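Local atomic coordinates of MutT/NUDIX family protein (Bacillus thuringiensis str. Al Hakam, PDB entry 3ID9), a protein that probably hydrolyses nucleoside diphosphates linked to another moiety, as members of the MutT/NUDIX hydrolase family do. Residues 127-132 with 143-148. Sequence-based numbering, arbitrary orientation.
Sequences VPINEL and NLISGG
Ile129 meets the last turns of helix 139-147 through its two branches, each finding a different residue there. The longer branch ends on Ile145, where CD1 of Ile129 lies 4.0 Å from CG2 of Ile145, methyl against methyl, with the two side chains running obliquely across each other. The shorter branch turns to Ser146: CG2 of Ile129 comes within 4.4 Å of CB of Ser146, so the serine contributes its methylene carbon at the more exposed margin of the contact. On Ile145 the touching methyl stands anti to the backbone N, while CG1 lies beside that N (chi1 -78°), which presents CG2 to Ile129. The backbones come nearest at CA of Ile129 and CA of Ser146, 7.0 Å apart, and no hydrogen bond links the two segments. Ile129 opens the 3-10 segment that follows strand 124-128, and its backbone is hydrogen-bonded to that of Glu34. Val36 and Ile31 touch both isoleucines, and Ile142, one turn earlier in the helix, also packs on Ile129 and Leu132. The contact thus lays the last helix of the chain over the sheet beside the end of strand 124-128, which pairs with strand 35-40. Being purely apolar and made through few atoms, it joins helix 139-147 to the 3-10 segment that follows the strand by dispersion and the burial of hydrocarbon, without the directional constraint of a polar bond.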
ATOM      1  N   VAL B 127       0.722 -21.436  13.058  1.00 26.99           N
ATOM      2  CA  VAL B 127       1.921 -22.133  12.626  1.00 27.77           C
ATOM      3  C   VAL B 127       3.199 -21.317  12.790  1.00 28.03           C
ATOM      4  O   VAL B 127       3.272 -20.166  12.380  1.00 27.80           O
ATOM      5  CB  VAL B 127       1.796 -22.585  11.151  1.00 27.00           C
ATOM      6  CG1 VAL B 127       3.102 -23.204  10.680  1.00 25.92           C
ATOM      7  CG2 VAL B 127       0.669 -23.604  11.012  1.00 24.83           C
ATOM      8  N   PRO B 128       4.230 -21.914  13.405  1.00 29.29           N
ATOM      9  CA  PRO B 128       5.498 -21.204  13.600  1.00 29.70           C
ATOM     10  C   PRO B 128       5.991 -20.726  12.246  1.00 29.43           C
ATOM     11  O   PRO B 128       5.918 -21.466  11.265  1.00 28.44           O
ATOM     12  CB  PRO B 128       6.412 -22.274  14.193  1.00 28.93           C
ATOM     13  CG  PRO B 128       5.455 -23.165  14.926  1.00 28.45           C
ATOM     14  CD  PRO B 128       4.308 -23.284  13.940  1.00 29.98           C
ATOM     15  N   ILE B 129       6.493 -19.497  12.195  1.00 30.20           N
ATOM     16  CA  ILE B 129       6.977 -18.926  10.946  1.00 31.94           C
ATOM     17  C   ILE B 129       8.093 -19.727  10.287  1.00 33.26           C
ATOM     18  O   ILE B 129       8.146 -19.812   9.065  1.00 33.17           O
ATOM     19  CB  ILE B 129       7.422 -17.468  11.154  1.00 33.16           C
ATOM     20  CG1 ILE B 129       6.203 -16.631  11.552  1.00 31.74           C
ATOM     21  CG2 ILE B 129       8.038 -16.905   9.873  1.00 33.24           C
ATOM     22  CD1 ILE B 129       6.546 -15.262  12.065  1.00 33.36           C
ATOM     23  N   ASN B 130       8.975 -20.326  11.080  1.00 35.09           N
ATOM     24  CA  ASN B 130      10.060 -21.118  10.514  1.00 37.71           C
ATOM     25  C   ASN B 130       9.586 -22.486  10.017  1.00 37.99           C
ATOM     26  O   ASN B 130      10.406 -23.362   9.738  1.00 38.76           O
ATOM     27  CB  ASN B 130      11.187 -21.306  11.538  1.00 41.25           C
ATOM     28  CG  ASN B 130      10.712 -21.976  12.824  1.00 46.18           C
ATOM     29  OD1 ASN B 130      10.155 -23.079  12.805  1.00 46.91           O
ATOM     30  ND2 ASN B 130      10.939 -21.309  13.952  1.00 48.35           N
ATOM     31  N   GLU B 131       8.271 -22.670   9.912  1.00 36.30           N
ATOM     32  CA  GLU B 131       7.710 -23.935   9.432  1.00 35.19           C
ATOM     33  C   GLU B 131       6.751 -23.742   8.271  1.00 33.48           C
ATOM     34  O   GLU B 131       6.157 -24.709   7.797  1.00 32.51           O
ATOM     35  CB  GLU B 131       6.966 -24.669  10.545  1.00 37.27           C
ATOM     36  CG  GLU B 131       7.844 -25.220  11.647  1.00 43.79           C
ATOM     37  CD  GLU B 131       7.052 -26.058  12.627  1.00 46.93           C
ATOM     38  OE1 GLU B 131       6.490 -27.086  12.196  1.00 48.87           O
ATOM     39  OE2 GLU B 131       6.981 -25.690  13.821  1.00 47.76           O
ATOM     40  N   LEU B 132       6.594 -22.498   7.821  1.00 31.90           N
ATOM     41  CA  LEU B 132       5.697 -22.200   6.711  1.00 29.00           C
ATOM     42  C   LEU B 132       6.068 -22.911   5.411  1.00 28.17           C
ATOM     43  O   LEU B 132       5.207 -23.133   4.560  1.00 27.00           O
ATOM     44  CB  LEU B 132       5.634 -20.697   6.446  1.00 28.87           C
ATOM     45  CG  LEU B 132       4.618 -19.773   7.138  1.00 30.08           C
ATOM     46  CD1 LEU B 132       3.491 -20.578   7.796  1.00 25.21           C
ATOM     47  CD2 LEU B 132       5.342 -18.905   8.151  1.00 28.11           C
ATOM     48  N   ASN B 143      10.715 -14.774   4.508  1.00 35.16           N
ATOM     49  CA  ASN B 143      11.618 -13.702   4.919  1.00 36.54           C
ATOM     50  C   ASN B 143      10.857 -12.387   5.101  1.00 36.15           C
ATOM     51  O   ASN B 143      11.133 -11.622   6.031  1.00 33.76           O
ATOM     52  CB  ASN B 143      12.737 -13.509   3.896  1.00 39.46           C
ATOM     53  CG  ASN B 143      13.690 -14.680   3.858  1.00 44.40           C
ATOM     54  OD1 ASN B 143      13.870 -15.375   4.859  1.00 47.19           O
ATOM     55  ND2 ASN B 143      14.319 -14.900   2.708  1.00 46.01           N
ATOM     56  N   LEU B 144       9.901 -12.132   4.209  1.00 34.50           N
ATOM     57  CA  LEU B 144       9.098 -10.920   4.275  1.00 35.87           C
ATOM     58  C   LEU B 144       8.345 -10.868   5.601  1.00 36.98           C
ATOM     59  O   LEU B 144       8.467  -9.913   6.367  1.00 37.00           O
ATOM     60  CB  LEU B 144       8.099 -10.890   3.119  1.00 35.96           C
ATOM     61  CG  LEU B 144       7.185  -9.669   3.059  1.00 36.30           C
ATOM     62  CD1 LEU B 144       7.979  -8.469   2.572  1.00 36.16           C
ATOM     63  CD2 LEU B 144       6.025  -9.948   2.128  1.00 37.53           C
ATOM     64  N   ILE B 145       7.557 -11.908   5.854  1.00 39.04           N
ATOM     65  CA  ILE B 145       6.775 -12.027   7.079  1.00 38.75           C
ATOM     66  C   ILE B 145       7.700 -12.036   8.289  1.00 37.42           C
ATOM     67  O   ILE B 145       7.393 -11.466   9.329  1.00 35.62           O
ATOM     68  CB  ILE B 145       5.954 -13.330   7.053  1.00 40.93           C
ATOM     69  CG1 ILE B 145       4.737 -13.136   6.153  1.00 42.72           C
ATOM     70  CG2 ILE B 145       5.562 -13.749   8.462  1.00 41.92           C
ATOM     71  CD1 ILE B 145       3.976 -14.417   5.879  1.00 45.68           C
ATOM     72  N   SER B 146       8.846 -12.679   8.134  1.00 37.64           N
ATOM     73  CA  SER B 146       9.806 -12.774   9.215  1.00 40.67           C
ATOM     74  C   SER B 146      10.372 -11.412   9.614  1.00 42.15           C
ATOM     75  O   SER B 146      10.576 -11.143  10.796  1.00 42.45           O
ATOM     76  CB  SER B 146      10.935 -13.718   8.811  1.00 40.65           C
ATOM     77  OG  SER B 146      11.891 -13.807   9.839  1.00 44.70           O
ATOM     78  N   GLY B 147      10.627 -10.559   8.627  1.00 44.09           N
ATOM     79  CA  GLY B 147      11.160  -9.240   8.910  1.00 44.26           C
ATOM     80  C   GLY B 147      10.125  -8.378   9.604  1.00 45.55           C
ATOM     81  O   GLY B 147      10.460  -7.428  10.312  1.00 46.23           O
ATOM     82  N   GLY B 148       8.856  -8.706   9.387  1.00 45.35           N
ATOM     83  CA  GLY B 148       7.777  -7.967  10.017  1.00 45.94           C
ATOM     84  C   GLY B 148       7.711  -6.481   9.714  1.00 45.79           C
ATOM     85  O   GLY B 148       7.895  -6.054   8.569  1.00 44.65           O
TER